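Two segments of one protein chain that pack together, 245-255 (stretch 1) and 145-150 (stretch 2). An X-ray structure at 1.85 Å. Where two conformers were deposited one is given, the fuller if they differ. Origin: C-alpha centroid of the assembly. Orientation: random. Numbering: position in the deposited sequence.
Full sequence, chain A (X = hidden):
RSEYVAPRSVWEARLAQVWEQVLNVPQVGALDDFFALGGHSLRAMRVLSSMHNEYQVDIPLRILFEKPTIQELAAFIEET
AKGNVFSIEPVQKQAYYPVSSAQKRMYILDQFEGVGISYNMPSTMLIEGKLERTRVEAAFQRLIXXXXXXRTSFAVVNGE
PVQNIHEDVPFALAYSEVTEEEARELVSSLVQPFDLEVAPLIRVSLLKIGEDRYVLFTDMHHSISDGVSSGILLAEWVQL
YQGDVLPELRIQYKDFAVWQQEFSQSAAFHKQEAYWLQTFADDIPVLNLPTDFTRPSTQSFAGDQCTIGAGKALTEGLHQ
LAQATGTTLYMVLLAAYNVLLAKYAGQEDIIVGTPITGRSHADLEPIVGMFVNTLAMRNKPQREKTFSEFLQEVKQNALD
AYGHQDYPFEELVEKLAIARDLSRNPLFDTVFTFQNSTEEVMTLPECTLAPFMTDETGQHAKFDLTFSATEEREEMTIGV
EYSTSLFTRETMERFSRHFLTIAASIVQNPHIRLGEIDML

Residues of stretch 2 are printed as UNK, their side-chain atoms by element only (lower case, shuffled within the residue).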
# COMPACT_ATOMS: atom_id res chain seq x y z
N VAL A 245 -11.11 -25.51 7.04
CA VAL A 245 -11.84 -24.58 7.90
C VAL A 245 -10.95 -23.37 8.15
O VAL A 245 -9.80 -23.51 8.56
CB VAL A 245 -12.21 -25.23 9.24
CG1 VAL A 245 -13.09 -24.29 10.06
CG2 VAL A 245 -12.92 -26.56 9.02
N LEU A 246 -11.49 -22.18 7.90
CA LEU A 246 -10.73 -20.94 8.02
C LEU A 246 -10.96 -20.30 9.38
O LEU A 246 -12.03 -20.46 9.97
CB LEU A 246 -11.12 -19.98 6.90
CG LEU A 246 -10.92 -20.51 5.47
CD1 LEU A 246 -11.54 -19.57 4.45
CD2 LEU A 246 -9.44 -20.74 5.18
N PRO A 247 -9.96 -19.55 9.89
CA PRO A 247 -10.06 -18.92 11.21
C PRO A 247 -11.07 -17.77 11.22
O PRO A 247 -11.23 -17.08 10.21
CB PRO A 247 -8.65 -18.40 11.46
CG PRO A 247 -8.07 -18.19 10.12
CD PRO A 247 -8.67 -19.25 9.24
N GLU A 248 -11.72 -17.56 12.36
CA GLU A 248 -12.77 -16.55 12.46
C GLU A 248 -12.21 -15.13 12.34
O GLU A 248 -11.09 -14.86 12.78
CB GLU A 248 -13.52 -16.70 13.79
CG GLU A 248 -14.27 -18.02 13.95
CD GLU A 248 -15.43 -18.19 12.97
OE1 GLU A 248 -15.84 -17.20 12.33
OE2 GLU A 248 -15.93 -19.33 12.84
N LEU A 249 -12.99 -14.24 11.73
CA LEU A 249 -12.60 -12.84 11.56
C LEU A 249 -13.16 -11.99 12.69
O LEU A 249 -14.38 -11.82 12.80
CB LEU A 249 -13.09 -12.31 10.21
CG LEU A 249 -12.51 -12.97 8.96
CD1 LEU A 249 -13.46 -12.82 7.76
CD2 LEU A 249 -11.15 -12.40 8.63
N ARG A 250 -12.29 -11.46 13.54
CA ARG A 250 -12.71 -10.64 14.67
C ARG A 250 -13.33 -9.32 14.24
O ARG A 250 -14.32 -8.87 14.83
CB ARG A 250 -11.52 -10.33 15.59
CG ARG A 250 -11.89 -9.41 16.75
CD ARG A 250 -10.81 -9.23 17.78
NE ARG A 250 -11.34 -8.45 18.89
CZ ARG A 250 -11.39 -7.12 18.95
NH1 ARG A 250 -10.89 -6.37 17.98
NH2 ARG A 250 -11.92 -6.53 20.01
N ILE A 251 -12.72 -8.70 13.24
CA ILE A 251 -13.06 -7.35 12.82
C ILE A 251 -13.43 -7.37 11.34
O ILE A 251 -12.82 -8.09 10.55
CB ILE A 251 -11.85 -6.40 13.08
CG1 ILE A 251 -11.48 -6.38 14.57
CG2 ILE A 251 -12.14 -5.00 12.61
CD1 ILE A 251 -12.56 -5.81 15.48
N GLN A 252 -14.43 -6.56 10.98
CA GLN A 252 -14.86 -6.46 9.59
C GLN A 252 -14.66 -5.06 9.03
O GLN A 252 -14.35 -4.13 9.76
CB GLN A 252 -16.32 -6.92 9.43
CG GLN A 252 -16.45 -8.40 9.06
CD GLN A 252 -16.11 -8.68 7.60
OE1 GLN A 252 -15.78 -7.76 6.83
NE2 GLN A 252 -16.18 -9.96 7.21
N TYR A 253 -14.80 -4.92 7.71
CA TYR A 253 -14.54 -3.63 7.08
C TYR A 253 -15.41 -2.51 7.65
O TYR A 253 -14.93 -1.41 7.88
CB TYR A 253 -14.72 -3.68 5.55
CG TYR A 253 -14.10 -2.49 4.87
CD1 TYR A 253 -12.74 -2.44 4.61
CD2 TYR A 253 -14.87 -1.38 4.52
CE1 TYR A 253 -12.16 -1.34 4.01
CE2 TYR A 253 -14.30 -0.28 3.91
CZ TYR A 253 -12.94 -0.26 3.65
OH TYR A 253 -12.35 0.82 3.04
N LYS A 254 -16.68 -2.80 7.92
CA LYS A 254 -17.59 -1.76 8.44
C LYS A 254 -17.12 -1.24 9.80
O LYS A 254 -17.36 -0.08 10.13
CB LYS A 254 -19.04 -2.26 8.51
CG LYS A 254 -19.33 -3.34 9.54
CD LYS A 254 -20.77 -3.81 9.37
CE LYS A 254 -21.23 -4.68 10.52
NZ LYS A 254 -20.51 -5.97 10.59
N ASP A 255 -16.45 -2.09 10.58
CA ASP A 255 -15.87 -1.68 11.86
C ASP A 255 -14.77 -0.64 11.63
O ASP A 255 -14.71 0.38 12.33
CB ASP A 255 -15.28 -2.89 12.61
CG ASP A 255 -16.31 -3.96 12.93
OD1 ASP A 255 -17.47 -3.61 13.26
OD2 ASP A 255 -15.95 -5.16 12.88
N UNK A 145 -20.17 -15.67 1.78
CA UNK A 145 -20.72 -15.76 3.14
C UNK A 145 -19.73 -15.27 4.20
O UNK A 145 -20.12 -14.62 5.17
c UNK A 145 -21.15 -17.19 3.45
N UNK A 146 -18.45 -15.59 4.00
CA UNK A 146 -17.40 -15.27 4.97
C UNK A 146 -17.05 -13.78 5.03
O UNK A 146 -16.84 -13.24 6.12
n UNK A 146 -10.93 -15.99 7.36
n UNK A 146 -12.99 -16.84 7.87
c UNK A 146 -14.89 -15.71 5.46
c UNK A 146 -13.77 -16.69 5.15
c UNK A 146 -16.13 -16.07 4.64
n UNK A 146 -12.48 -16.28 5.69
c UNK A 146 -12.13 -16.38 6.97
N UNK A 147 -16.96 -13.14 3.87
CA UNK A 147 -16.44 -11.78 3.78
C UNK A 147 -17.55 -10.77 3.52
O UNK A 147 -18.13 -10.75 2.44
c UNK A 147 -12.31 -13.10 3.99
c UNK A 147 -14.16 -12.52 2.94
n UNK A 147 -12.50 -13.96 3.00
c UNK A 147 -15.39 -11.71 2.67
n UNK A 147 -13.29 -12.22 3.98
c UNK A 147 -13.65 -13.61 2.33
N UNK A 148 -17.85 -9.93 4.52
CA UNK A 148 -18.95 -8.97 4.43
C UNK A 148 -18.80 -8.02 3.25
O UNK A 148 -19.81 -7.54 2.72
o UNK A 148 -19.68 -6.70 8.01
c UNK A 148 -19.88 -8.79 6.81
c UNK A 148 -20.20 -7.84 7.96
o UNK A 148 -20.99 -8.27 8.84
c UNK A 148 -19.08 -8.13 5.71
N UNK A 149 -17.57 -7.73 2.86
CA UNK A 149 -17.33 -6.86 1.70
C UNK A 149 -17.93 -7.45 0.42
O UNK A 149 -18.34 -6.71 -0.47
c UNK A 149 -15.84 -6.59 1.53
o UNK A 149 -15.37 -5.73 2.56
N UNK A 150 -17.99 -8.78 0.34
CA UNK A 150 -18.62 -9.45 -0.80
C UNK A 150 -20.15 -9.52 -0.71
O UNK A 150 -20.81 -10.05 -1.61
c UNK A 150 -16.54 -10.95 -1.23
c UNK A 150 -18.05 -10.87 -0.97
c UNK A 150 -16.13 -10.04 -2.40
c UNK A 150 -16.12 -12.39 -1.47
O HOH W 1 -17.98 -4.99 6.56
O HOH W 2 -14.84 -8.28 4.02

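Position 145 carries a single side-chain carbon and nothing beyond it. The CB of position 145 is 9.5 Å from Gln-252 NE2, the nearest atom of stretch 1, and so this exposed residue makes no contact there. One carbon defines Ala-145.

Position 146 has three carbons in a row, then a nitrogen, then a carbon bearing two more nitrogens. The chain is fully extended, with chi1 to chi3 all t, so although its CA-to-CB bond points sideways its end reaches stretch 1. The planar terminal group meets Pro-247 O near its plane, while Leu-246 CD1 lies over one face and Leu-249 CG over the opposite one. A guanidinium is the group that fits, and the residue is Arg-146. Two hydrogen bonds converge on one carbonyl: NH1 of Arg-146 donates to Pro-247 O at 2.9 Å (149°), and NH2 of Arg-146 to the same Pro-247 O at 3.1 Å (142°).

Position 147 shows one carbon followed by a five-membered ring of three carbons and two nitrogens. A ring nitrogen of position 147 lies 3.8 Å from Leu-249 CD1, which sits oblique to the ring. The ring is an imidazole, hence His-147, and that nitrogen is ND1. This is the first residue to leave helical phi/psi after the helix.

Position 148 has three carbons, the third carrying two oxygens, and the carboxylate end lies beside the amine of Lys-254. The three-carbon length indicates Glu-148. Lys-254 NZ forms a salt bridge with OE1 of Glu-148 at 2.8 Å; its hydrogen bond to OE2 of Glu-148, at 2.9 Å, is weak. Water 1 reinforces the pairing, donating to OE1 of Glu-148 (2.8 Å from the water O) and accepting from Lys-254 N (2.9 Å from the water O). By contrast, Gln-252 NE2 and Glu-148 N, 3.2 Å apart, are both donors and form no hydrogen bond.

Position 149 has one carbon and one oxygen, with the oxygen 3.7 Å from Tyr-253 CB: Ser-149. Water 2 accepts from Ser-149 N and donates to Gln-252 OE1, each 3.0 Å from the water O, bridging the stretches.

Position 150 has four carbons forked at the second, which gives Leu-150. It is out of reach of stretch 1, but Leu-150 N donates to His-147 O at 2.9 Å, within the turn.

The contact thus has two polar anchors. At one end Arg-146 is held between two leucines and tied to Pro-247 O; at the other, Glu-148 pairs with Lys-254. Between them Gln-252 packs against the turn, Gln-252 OE1 also accepting from Tyr-253 N at 3.1 Å. Together the stretches bury 464 Å².

Stretch 2 145-150: ARHESL
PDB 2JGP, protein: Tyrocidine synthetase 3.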